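Local coordinates for extracellular ligand-binding receptor (Sphaerobacter thermophilus, PDB 4ZPJ), which probably binds a small solute outside the cell membrane and delivers it to an ABC transporter, at residues F254-T259 and G285-Q290; D262-L267 and L293-D298; I279-S284 and L301-G306. One frame throughout, in Å; residues are numbered along the deposited sequence.

All three contacts belong to one lobe of the periplasmic-binding-protein fold and interlock along the chain, each joining a segment early in this region to one further on. Interactions 1 and 3 meet in the parallel sheet, where strands 252-256 and 281-283 are neighbours; interaction 2 packs helix 261-272, which follows the first of them, on the short helix 293-296. All three are largely buried, although Thr259 and Glu295 bring interactions 1 and 2 to the surface. Their chemistry differs with place: at a strand end, a carboxylate grips the loop in interaction 1; between helices, interaction 2 rests on aliphatic packing, partly against backbone; between sheet edges, two waters bridge strands in interaction 3 that also touch through Leu281, Pro283 and Leu303.

Interaction 1 (F254-T259 and G285-Q290); sequences FAFHGT and GADVDQ
Where strand 252-256 runs out into a loop, the residues just after it are held by the segment 285-290, and hydrogen bonds do most of the work. The carboxylate of Asp287 faces His257 with both oxygens. OD1 of Asp287 takes the backbone N of His257 at 2.8 Å along an almost straight line, 170° at the hydrogen, while OD2 of Asp287 takes ND1 of the same histidine at 2.7 Å. Each oxygen uses its syn lone pair. OD2 lies close to the imidazole plane, at the ring edge, and the carboxylate is turned 48° from that plane, a tilt consistent with its serving the backbone N as well. The histidine sets CG beside its own backbone N (chi1 -59°), so that ND1 and the main-chain N-H present themselves to one acid. Further along, OG1 of Thr259 donates to O of Ala286 at 2.7 Å, in the carbonyl plane and on a lone pair.

Van der Waals contacts make up the rest. CB of Ala286 points into the contact and rests 3.8 Å from CA of Gly258, with CE2 of Phe256 4.2 Å from the same methyl. Within 254-259 itself, N of Gly258 sits over the centre of one face of the Phe256 ring. CB of Asp289 approaches OG1 of Thr259, whereas its carboxylate turns to Ser291 and to the backbone N of Leu336.

On its far side, NE2 of His257 is hydrogen-bonded to NE2 of His198, so both ring nitrogens are engaged and the imidazole's rotation is fixed. ND1 carries a proton toward a buried carboxylate, which would be expected to polarise the ring and perhaps favour its protonated form.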
ATOM      1  N   PHE A 254       6.800  -6.036  16.743  1.00 37.96           N
ATOM      2  CA  PHE A 254       6.300  -5.479  15.493  1.00 37.74           C
ATOM      3  C   PHE A 254       4.805  -5.204  15.668  1.00 39.02           C
ATOM      4  O   PHE A 254       4.104  -6.072  16.164  1.00 41.81           O
ATOM      5  CB  PHE A 254       6.507  -6.445  14.333  1.00 37.28           C
ATOM      6  CG  PHE A 254       5.708  -6.087  13.083  1.00 38.02           C
ATOM      7  CD1 PHE A 254       6.159  -5.120  12.183  1.00 40.18           C
ATOM      8  CD2 PHE A 254       4.531  -6.707  12.806  1.00 40.55           C
ATOM      9  CE1 PHE A 254       5.411  -4.769  11.051  1.00 39.56           C
ATOM     10  CE2 PHE A 254       3.778  -6.377  11.682  1.00 40.37           C
ATOM     11  CZ  PHE A 254       4.208  -5.421  10.811  1.00 39.03           C
ATOM     12  N   ALA A 255       4.326  -4.023  15.271  1.00 38.61           N
ATOM     13  CA  ALA A 255       2.904  -3.656  15.364  1.00 37.64           C
ATOM     14  C   ALA A 255       2.324  -3.020  14.083  1.00 37.90           C
ATOM     15  O   ALA A 255       2.953  -2.135  13.424  1.00 37.82           O
ATOM     16  CB  ALA A 255       2.700  -2.709  16.503  1.00 39.32           C
ATOM     17  N   PHE A 256       1.118  -3.473  13.742  1.00 36.30           N
ATOM     18  CA  PHE A 256       0.341  -2.950  12.609  1.00 36.95           C
ATOM     19  C   PHE A 256      -1.095  -2.618  12.970  1.00 38.23           C
ATOM     20  O   PHE A 256      -1.791  -3.429  13.580  1.00 38.05           O
ATOM     21  CB  PHE A 256       0.314  -3.980  11.488  1.00 37.41           C
ATOM     22  CG  PHE A 256      -0.693  -3.693  10.434  1.00 38.25           C
ATOM     23  CD1 PHE A 256      -2.008  -4.157  10.560  1.00 39.44           C
ATOM     24  CD2 PHE A 256      -0.331  -2.988   9.301  1.00 39.10           C
ATOM     25  CE1 PHE A 256      -2.953  -3.893   9.578  1.00 39.16           C
ATOM     26  CE2 PHE A 256      -1.276  -2.713   8.302  1.00 39.71           C
ATOM     27  CZ  PHE A 256      -2.584  -3.177   8.442  1.00 40.31           C
ATOM     28  N   HIS A 257      -1.541  -1.428  12.574  1.00 41.52           N
ATOM     29  CA  HIS A 257      -2.938  -1.009  12.709  1.00 42.25           C
ATOM     30  C   HIS A 257      -3.468  -0.401  11.458  1.00 42.80           C
ATOM     31  O   HIS A 257      -4.631  -0.060  11.404  1.00 46.78           O
ATOM     32  CB  HIS A 257      -3.083   0.040  13.791  1.00 42.82           C
ATOM     33  CG  HIS A 257      -2.631  -0.420  15.114  1.00 45.22           C
ATOM     34  ND1 HIS A 257      -1.298  -0.413  15.489  1.00 46.41           N
ATOM     35  CD2 HIS A 257      -3.314  -0.993  16.127  1.00 46.73           C
ATOM     36  CE1 HIS A 257      -1.196  -0.907  16.707  1.00 46.21           C
ATOM     37  NE2 HIS A 257      -2.399  -1.302  17.099  1.00 47.36           N
ATOM     38  N   GLY A 258      -2.646  -0.250  10.435  1.00 43.84           N
ATOM     39  CA  GLY A 258      -3.058   0.535   9.263  1.00 40.09           C
ATOM     40  C   GLY A 258      -2.888   2.004   9.590  1.00 39.43           C
ATOM     41  O   GLY A 258      -2.539   2.373  10.690  1.00 44.23           O
ATOM     42  N   THR A 259      -3.101   2.830   8.605  1.00 39.12           N
ATOM     43  CA  THR A 259      -3.080   4.243   8.735  1.00 41.71           C
ATOM     44  C   THR A 259      -4.403   4.692   9.282  1.00 42.04           C
ATOM     45  O   THR A 259      -5.343   4.889   8.525  1.00 41.40           O
ATOM     46  CB  THR A 259      -2.885   4.856   7.362  1.00 42.96           C
ATOM     47  OG1 THR A 259      -1.656   4.358   6.870  1.00 39.57           O
ATOM     48  CG2 THR A 259      -2.895   6.366   7.444  1.00 45.01           C
ATOM     49  N   GLY A 285       4.979   0.383   8.320  1.00 31.50           N
ATOM     50  CA  GLY A 285       5.022   1.596   7.519  1.00 32.55           C
ATOM     51  C   GLY A 285       3.703   2.297   7.414  1.00 34.61           C
ATOM     52  O   GLY A 285       3.644   3.514   7.334  1.00 34.47           O
ATOM     53  N   ALA A 286       2.615   1.553   7.464  1.00 35.65           N
ATOM     54  CA  ALA A 286       1.293   2.207   7.478  1.00 34.76           C
ATOM     55  C   ALA A 286       1.040   3.071   8.717  1.00 36.06           C
ATOM     56  O   ALA A 286       0.313   4.108   8.681  1.00 32.30           O
ATOM     57  CB  ALA A 286       0.217   1.147   7.358  1.00 36.72           C
ATOM     58  N   ASP A 287       1.666   2.678   9.818  1.00 38.85           N
ATOM     59  CA  ASP A 287       1.360   3.281  11.118  1.00 38.36           C
ATOM     60  C   ASP A 287       2.132   4.588  11.257  1.00 36.67           C
ATOM     61  O   ASP A 287       1.830   5.388  12.118  1.00 35.34           O
ATOM     62  CB  ASP A 287       1.729   2.333  12.292  1.00 41.36           C
ATOM     63  CG  ASP A 287       0.652   1.229  12.593  1.00 46.18           C
ATOM     64  OD1 ASP A 287       0.158   0.547  11.651  1.00 47.19           O
ATOM     65  OD2 ASP A 287       0.328   1.035  13.815  1.00 49.15           O
ATOM     66  N   VAL A 288       3.159   4.802  10.439  1.00 37.42           N
ATOM     67  CA  VAL A 288       3.893   6.068  10.490  1.00 37.83           C
ATOM     68  C   VAL A 288       3.781   6.836   9.155  1.00 38.63           C
ATOM     69  O   VAL A 288       4.647   7.643   8.787  1.00 38.36           O
ATOM     70  CB  VAL A 288       5.368   5.860  10.908  1.00 39.43           C
ATOM     71  CG1 VAL A 288       5.435   5.370  12.344  1.00 41.30           C
ATOM     72  CG2 VAL A 288       6.095   4.909   9.973  1.00 34.93           C
ATOM     73  N   ASP A 289       2.709   6.579   8.422  1.00 41.90           N
ATOM     74  CA  ASP A 289       2.456   7.253   7.161  1.00 41.50           C
ATOM     75  C   ASP A 289       2.409   8.759   7.365  1.00 42.85           C
ATOM     76  O   ASP A 289       1.954   9.258   8.408  1.00 43.75           O
ATOM     77  CB  ASP A 289       1.121   6.802   6.552  1.00 45.34           C
ATOM     78  CG  ASP A 289       0.861   7.440   5.136  1.00 50.48           C
ATOM     79  OD1 ASP A 289       1.669   7.189   4.222  1.00 55.40           O
ATOM     80  OD2 ASP A 289      -0.118   8.198   4.951  1.00 53.55           O
ATOM     81  N   GLN A 290       2.852   9.464   6.325  1.00 42.04           N
ATOM     82  CA  GLN A 290       2.930  10.895   6.233  1.00 40.81           C
ATOM     83  C   GLN A 290       1.688  11.605   6.695  1.00 37.32           C
ATOM     84  O   GLN A 290       1.777  12.600   7.352  1.00 38.50           O
ATOM     85  CB  GLN A 290       3.075  11.282   4.740  1.00 46.03           C
ATOM     86  CG  GLN A 290       3.362  12.760   4.546  1.00 50.57           C
ATOM     87  CD  GLN A 290       4.775  13.070   4.964  1.00 53.11           C
ATOM     88  OE1 GLN A 290       5.708  12.337   4.592  1.00 56.08           O
ATOM     89  NE2 GLN A 290       4.953  14.122   5.744  1.00 55.02           N
TER

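Interaction 2 (D262-L267 and L293-D298); sequences DAIRFL and LPEIGD
Ile296 carries the contact between the short helix 293-296 and helix 261-272. From CB the chain leaves with CG1 beside the backbone N (chi1 -60°), and a second bend of the same sense (chi2 -60°) swings the terminal methyl across to the longer helix. CG2 takes the other branch, anti to the backbone N, so the burden falls on CD1. That methyl of Ile296 lies 3.4 Å from CA of Ile264, close against the helix backbone, and 4.0 Å from O of Ala263. It also meets CG1 of Ile264 at 4.0 Å and CD1 of Leu267 at 3.8 Å, the two residues about one helical turn apart that form its seat.

Toward the outside, CG2 of Ile264 comes within 4.1 Å of O of Glu295, and CB of Glu295 faces CD1 of Ile264 at the exposed side of the contact. Leu267 continues inward, touching Leu281 and Leu303, while Gly297 follows the short helix with a positive phi.

No hydrogen bond or salt bridge passes between the segments. The two helices are therefore joined here by the van der Waals fit of aliphatic groups against each other and against the backbone, with one isoleucine methyl at the centre of it.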
ATOM      1  N   ASP A 262      -6.429   4.278  15.333  1.00 41.96           N
ATOM      2  CA  ASP A 262      -5.834   3.188  16.120  1.00 44.93           C
ATOM      3  C   ASP A 262      -4.273   3.329  16.191  1.00 42.65           C
ATOM      4  O   ASP A 262      -3.619   3.169  17.261  1.00 47.17           O
ATOM      5  CB  ASP A 262      -6.206   1.814  15.528  1.00 47.54           C
ATOM      6  CG  ASP A 262      -7.644   1.377  15.854  1.00 58.18           C
ATOM      7  OD1 ASP A 262      -8.416   2.162  16.457  1.00 64.99           O
ATOM      8  OD2 ASP A 262      -8.015   0.212  15.536  1.00 61.19           O
ATOM      9  N   ALA A 263      -3.675   3.628  15.056  1.00 39.49           N
ATOM     10  CA  ALA A 263      -2.218   3.675  14.982  1.00 38.27           C
ATOM     11  C   ALA A 263      -1.649   4.820  15.779  1.00 36.76           C
ATOM     12  O   ALA A 263      -0.638   4.645  16.464  1.00 39.41           O
ATOM     13  CB  ALA A 263      -1.763   3.702  13.557  1.00 35.21           C
ATOM     14  N   ILE A 264      -2.342   5.951  15.735  1.00 37.92           N
ATOM     15  CA  ILE A 264      -1.973   7.143  16.480  1.00 39.18           C
ATOM     16  C   ILE A 264      -2.086   6.871  17.985  1.00 41.75           C
ATOM     17  O   ILE A 264      -1.098   7.130  18.739  1.00 39.87           O
ATOM     18  CB  ILE A 264      -2.844   8.356  16.112  1.00 41.03           C
ATOM     19  CG1 ILE A 264      -2.666   8.737  14.643  1.00 40.09           C
ATOM     20  CG2 ILE A 264      -2.527   9.558  17.026  1.00 42.56           C
ATOM     21  CD1 ILE A 264      -3.707   9.732  14.123  1.00 40.36           C
ATOM     22  N   ARG A 265      -3.244   6.334  18.408  1.00 39.24           N
ATOM     23  CA  ARG A 265      -3.452   6.025  19.852  1.00 43.18           C
ATOM     24  C   ARG A 265      -2.445   4.941  20.351  1.00 40.97           C
ATOM     25  O   ARG A 265      -1.886   5.046  21.444  1.00 40.72           O
ATOM     26  CB  ARG A 265      -4.925   5.618  20.132  1.00 44.20           C
ATOM     27  CG  ARG A 265      -5.922   6.782  20.083  1.00 46.99           C
ATOM     28  CD  ARG A 265      -7.305   6.345  20.632  1.00 53.07           C
ATOM     29  NE  ARG A 265      -7.773   5.200  19.829  1.00 59.79           N
ATOM     30  CZ  ARG A 265      -8.411   5.276  18.645  1.00 59.98           C
ATOM     31  NH1 ARG A 265      -8.772   6.463  18.136  1.00 64.66           N
ATOM     32  NH2 ARG A 265      -8.726   4.155  17.983  1.00 52.12           N
ATOM     33  N   PHE A 266      -2.170   3.937  19.530  1.00 38.39           N
ATOM     34  CA  PHE A 266      -1.208   2.948  19.942  1.00 39.43           C
ATOM     35  C   PHE A 266       0.215   3.537  20.125  1.00 40.09           C
ATOM     36  O   PHE A 266       0.842   3.346  21.185  1.00 38.63           O
ATOM     37  CB  PHE A 266      -1.141   1.772  18.971  1.00 38.56           C
ATOM     38  CG  PHE A 266      -0.046   0.794  19.304  1.00 38.19           C
ATOM     39  CD1 PHE A 266      -0.237  -0.172  20.251  1.00 39.78           C
ATOM     40  CD2 PHE A 266       1.198   0.893  18.698  1.00 38.05           C
ATOM     41  CE1 PHE A 266       0.791  -1.057  20.579  1.00 41.78           C
ATOM     42  CE2 PHE A 266       2.242   0.023  19.023  1.00 38.35           C
ATOM     43  CZ  PHE A 266       2.036  -0.960  19.965  1.00 39.69           C
ATOM     44  N   LEU A 267       0.730   4.230  19.107  1.00 38.38           N
ATOM     45  CA  LEU A 267       2.108   4.733  19.205  1.00 39.05           C
ATOM     46  C   LEU A 267       2.246   5.698  20.329  1.00 38.85           C
ATOM     47  O   LEU A 267       3.183   5.616  21.104  1.00 40.51           O
ATOM     48  CB  LEU A 267       2.557   5.386  17.905  1.00 40.58           C
ATOM     49  CG  LEU A 267       2.939   4.304  16.915  1.00 42.80           C
ATOM     50  CD1 LEU A 267       3.085   4.851  15.526  1.00 44.37           C
ATOM     51  CD2 LEU A 267       4.211   3.628  17.375  1.00 46.26           C
ATOM     52  N   LEU A 293       1.814  11.331  10.553  1.00 43.14           N
ATOM     53  CA  LEU A 293       3.105  11.525  11.176  1.00 44.61           C
ATOM     54  C   LEU A 293       3.136  12.738  12.074  1.00 45.38           C
ATOM     55  O   LEU A 293       3.586  12.653  13.194  1.00 51.25           O
ATOM     56  CB  LEU A 293       4.212  11.579  10.124  1.00 46.88           C
ATOM     57  CG  LEU A 293       5.590  11.167  10.626  1.00 49.72           C
ATOM     58  CD1 LEU A 293       5.561   9.996  11.609  1.00 52.16           C
ATOM     59  CD2 LEU A 293       6.493  10.846   9.468  1.00 47.07           C
ATOM     60  N   PRO A 294       2.513  13.852  11.663  1.00 45.67           N
ATOM     61  CA  PRO A 294       2.448  14.984  12.616  1.00 44.98           C
ATOM     62  C   PRO A 294       1.761  14.746  14.000  1.00 50.73           C
ATOM     63  O   PRO A 294       2.063  15.438  14.964  1.00 54.50           O
ATOM     64  CB  PRO A 294       1.695  16.047  11.835  1.00 42.79           C
ATOM     65  CG  PRO A 294       1.879  15.682  10.403  1.00 40.60           C
ATOM     66  CD  PRO A 294       1.921  14.180  10.360  1.00 41.55           C
ATOM     67  N   GLU A 295       0.835  13.805  14.096  1.00 51.95           N
ATOM     68  CA  GLU A 295       0.062  13.595  15.309  1.00 53.48           C
ATOM     69  C   GLU A 295       0.703  12.500  16.175  1.00 52.57           C
ATOM     70  O   GLU A 295       0.458  12.405  17.347  1.00 54.70           O
ATOM     71  CB  GLU A 295      -1.354  13.210  14.941  1.00 58.65           C
ATOM     72  CG  GLU A 295      -1.813  13.892  13.646  1.00 70.03           C
ATOM     73  CD  GLU A 295      -3.307  13.991  13.524  1.00 75.35           C
ATOM     74  OE1 GLU A 295      -3.835  13.729  12.411  1.00 87.00           O
ATOM     75  OE2 GLU A 295      -3.935  14.320  14.549  1.00 76.73           O
ATOM     76  N   ILE A 296       1.515  11.663  15.577  1.00 53.05           N
ATOM     77  CA  ILE A 296       2.350  10.790  16.341  1.00 58.01           C
ATOM     78  C   ILE A 296       3.462  11.665  16.892  1.00 61.34           C
ATOM     79  O   ILE A 296       3.634  11.843  18.127  1.00 52.18           O
ATOM     80  CB  ILE A 296       3.050   9.769  15.450  1.00 56.06           C
ATOM     81  CG1 ILE A 296       2.063   8.895  14.681  1.00 56.25           C
ATOM     82  CG2 ILE A 296       4.067   8.985  16.252  1.00 59.27           C
ATOM     83  CD1 ILE A 296       1.178   8.118  15.564  1.00 63.35           C
ATOM     84  N   GLY A 297       4.216  12.152  15.909  1.00 65.30           N
ATOM     85  CA  GLY A 297       5.424  12.921  16.057  1.00 64.07           C
ATOM     86  C   GLY A 297       6.473  12.269  16.904  1.00 55.23           C
ATOM     87  O   GLY A 297       7.235  11.395  16.502  1.00 52.79           O
ATOM     88  N   ASP A 298       6.502  12.775  18.099  1.00 51.90           N
ATOM     89  CA  ASP A 298       7.509  12.483  19.025  1.00 54.60           C
ATOM     90  C   ASP A 298       7.466  10.976  19.388  1.00 49.68           C
ATOM     91  O   ASP A 298       8.499  10.361  19.640  1.00 49.70           O
ATOM     92  CB  ASP A 298       7.256  13.449  20.191  1.00 61.78           C
ATOM     93  CG  ASP A 298       8.154  13.225  21.332  1.00 67.31           C
ATOM     94  OD1 ASP A 298       9.388  13.136  21.144  1.00 70.29           O
ATOM     95  OD2 ASP A 298       7.581  13.130  22.429  1.00 80.12           O
TER

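Interaction 3 (I279-S284 and L301-G306); sequences IPLIPS and LGLVSG
Strands 281-283 and 304-306 run in roughly the same direction, 35° apart, but no direct hydrogen bond joins their backbones. The close part of the contact is made of carbon packed on carbon and on carbonyl oxygens. Leu303 points its side chain at the neighbouring strand, and its CD2 lies 3.7 Å from CG of Pro283 and 3.9 Å from CD2 of Leu281. CG of Leu303 also approaches O of Leu281, so the leucine covers the main chain as well as two side chains. A little further on, CD of Pro283 and CG2 of Ile282 both converge on O of Val304, the first at 3.1 Å. CB of Ser305 is equally near O of Pro283.

Between the same backbones the N and O atoms are too far apart to pair directly, and two waters fill in. One donates to O of Leu281 at 2.6 Å and accepts from N of Val304; the second donates to O of Pro283 and accepts from N of Gly306 at 2.9 Å. Proline at 283 has no N-H to offer.

Strand 281-283 pairs with 252-256 and is the outermost strand of the four-stranded parallel sheet, whereas strand 304-307 pairs with 390-401 in the antiparallel one. The arrangement is thus a water-bridged seam between two sheets, set in the alternating alpha/beta architecture of the periplasmic binding proteins.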
ATOM      1  N   ILE A 279      11.428  -1.256  25.273  1.00 55.10           N
ATOM      2  CA  ILE A 279      11.208  -2.343  24.327  1.00 50.60           C
ATOM      3  C   ILE A 279      11.199  -1.825  22.880  1.00 46.43           C
ATOM      4  O   ILE A 279      10.292  -1.094  22.481  1.00 44.21           O
ATOM      5  CB  ILE A 279       9.888  -3.044  24.646  1.00 53.30           C
ATOM      6  CG1 ILE A 279       9.976  -3.726  26.002  1.00 56.97           C
ATOM      7  CG2 ILE A 279       9.564  -4.101  23.628  1.00 52.90           C
ATOM      8  CD1 ILE A 279       8.602  -4.000  26.588  1.00 61.30           C
ATOM      9  N   PRO A 280      12.213  -2.204  22.092  1.00 43.32           N
ATOM     10  CA  PRO A 280      12.243  -1.724  20.702  1.00 43.35           C
ATOM     11  C   PRO A 280      11.004  -2.092  19.944  1.00 39.11           C
ATOM     12  O   PRO A 280      10.489  -3.190  20.078  1.00 39.84           O
ATOM     13  CB  PRO A 280      13.479  -2.429  20.095  1.00 43.14           C
ATOM     14  CG  PRO A 280      14.366  -2.706  21.304  1.00 44.95           C
ATOM     15  CD  PRO A 280      13.405  -3.009  22.433  1.00 45.61           C
ATOM     16  N   LEU A 281      10.554  -1.175  19.118  1.00 39.00           N
ATOM     17  CA  LEU A 281       9.316  -1.353  18.392  1.00 39.30           C
ATOM     18  C   LEU A 281       9.572  -1.079  16.925  1.00 39.79           C
ATOM     19  O   LEU A 281      10.216  -0.075  16.593  1.00 38.28           O
ATOM     20  CB  LEU A 281       8.292  -0.376  18.926  1.00 39.56           C
ATOM     21  CG  LEU A 281       7.036  -0.189  18.099  1.00 39.72           C
ATOM     22  CD1 LEU A 281       6.230  -1.460  18.064  1.00 40.58           C
ATOM     23  CD2 LEU A 281       6.229   0.934  18.704  1.00 40.88           C
ATOM     24  N   ILE A 282       9.053  -1.960  16.054  1.00 37.98           N
ATOM     25  CA  ILE A 282       9.082  -1.747  14.635  1.00 36.07           C
ATOM     26  C   ILE A 282       7.631  -1.578  14.250  1.00 39.03           C
ATOM     27  O   ILE A 282       6.836  -2.538  14.296  1.00 38.53           O
ATOM     28  CB  ILE A 282       9.703  -2.927  13.887  1.00 36.15           C
ATOM     29  CG1 ILE A 282      11.180  -3.037  14.248  1.00 38.33           C
ATOM     30  CG2 ILE A 282       9.468  -2.782  12.397  1.00 33.43           C
ATOM     31  CD1 ILE A 282      11.884  -4.223  13.668  1.00 38.50           C
ATOM     32  N   PRO A 283       7.254  -0.341  13.932  1.00 38.70           N
ATOM     33  CA  PRO A 283       5.940  -0.110  13.442  1.00 37.33           C
ATOM     34  C   PRO A 283       5.840  -0.525  12.026  1.00 37.13           C
ATOM     35  O   PRO A 283       6.825  -0.522  11.285  1.00 34.79           O
ATOM     36  CB  PRO A 283       5.781   1.409  13.473  1.00 38.65           C
ATOM     37  CG  PRO A 283       7.021   1.975  14.024  1.00 39.12           C
ATOM     38  CD  PRO A 283       8.068   0.884  13.959  1.00 39.58           C
ATOM     39  N   SER A 284       4.624  -0.842  11.626  1.00 38.03           N
ATOM     40  CA  SER A 284       4.337  -0.960  10.216  1.00 37.84           C
ATOM     41  C   SER A 284       4.516   0.402   9.561  1.00 35.84           C
ATOM     42  O   SER A 284       4.171   1.452  10.154  1.00 33.59           O
ATOM     43  CB  SER A 284       2.898  -1.429  10.006  1.00 40.15           C
ATOM     44  OG  SER A 284       2.451  -1.107   8.713  1.00 40.08           O
ATOM     45  N   LEU A 301       9.645   8.838  17.054  1.00 42.63           N
ATOM     46  CA  LEU A 301      11.019   9.254  16.740  1.00 40.84           C
ATOM     47  C   LEU A 301      12.035   8.144  16.917  1.00 39.86           C
ATOM     48  O   LEU A 301      12.083   7.525  17.982  1.00 38.42           O
ATOM     49  CB  LEU A 301      11.389  10.446  17.584  1.00 45.13           C
ATOM     50  CG  LEU A 301      12.551  11.379  17.281  1.00 50.45           C
ATOM     51  CD1 LEU A 301      12.486  11.971  15.881  1.00 51.20           C
ATOM     52  CD2 LEU A 301      12.553  12.513  18.320  1.00 53.33           C
ATOM     53  N   GLY A 302      12.846   7.875  15.877  1.00 35.77           N
ATOM     54  CA  GLY A 302      13.859   6.815  15.957  1.00 36.12           C
ATOM     55  C   GLY A 302      13.419   5.394  15.591  1.00 35.86           C
ATOM     56  O   GLY A 302      14.239   4.523  15.426  1.00 37.45           O
ATOM     57  N   LEU A 303      12.124   5.184  15.417  1.00 36.14           N
ATOM     58  CA  LEU A 303      11.536   3.934  15.035  1.00 35.46           C
ATOM     59  C   LEU A 303      11.827   3.622  13.580  1.00 37.11           C
ATOM     60  O   LEU A 303      11.699   4.449  12.700  1.00 36.42           O
ATOM     61  CB  LEU A 303       9.992   3.977  15.274  1.00 38.79           C
ATOM     62  CG  LEU A 303       9.488   3.476  16.640  1.00 41.51           C
ATOM     63  CD1 LEU A 303      10.496   3.722  17.753  1.00 44.79           C
ATOM     64  CD2 LEU A 303       8.097   3.915  17.037  1.00 43.49           C
ATOM     65  N   VAL A 304      12.174   2.384  13.333  1.00 38.10           N
ATOM     66  CA  VAL A 304      12.426   1.902  11.986  1.00 39.16           C
ATOM     67  C   VAL A 304      11.215   1.138  11.468  1.00 37.91           C
ATOM     68  O   VAL A 304      10.613   0.348  12.204  1.00 35.65           O
ATOM     69  CB  VAL A 304      13.688   0.977  12.040  1.00 40.22           C
ATOM     70  CG1 VAL A 304      13.731   0.065  10.878  1.00 46.27           C
ATOM     71  CG2 VAL A 304      14.957   1.825  12.080  1.00 42.27           C
ATOM     72  N   SER A 305      10.899   1.333  10.190  1.00 36.75           N
ATOM     73  CA  SER A 305       9.827   0.624   9.524  1.00 39.06           C
ATOM     74  C   SER A 305      10.132   0.365   8.037  1.00 40.46           C
ATOM     75  O   SER A 305      10.840   1.125   7.385  1.00 40.90           O
ATOM     76  CB  SER A 305       8.504   1.413   9.621  1.00 43.66           C
ATOM     77  OG  SER A 305       8.563   2.584   8.863  1.00 50.06           O
ATOM     78  N   GLY A 306       9.530  -0.690   7.502  1.00 37.25           N
ATOM     79  CA  GLY A 306       9.463  -0.889   6.074  1.00 36.72           C
ATOM     80  C   GLY A 306       8.321  -0.108   5.500  1.00 35.96           C
ATOM     81  O   GLY A 306       7.253  -0.001   6.112  1.00 40.14           O
TER
HETATM   82  O   HOH W   1      12.564   0.476  15.572  1.00 40.17           O
HETATM   83  O   HOH W   2       7.646  -2.114   9.152  1.00 33.77           O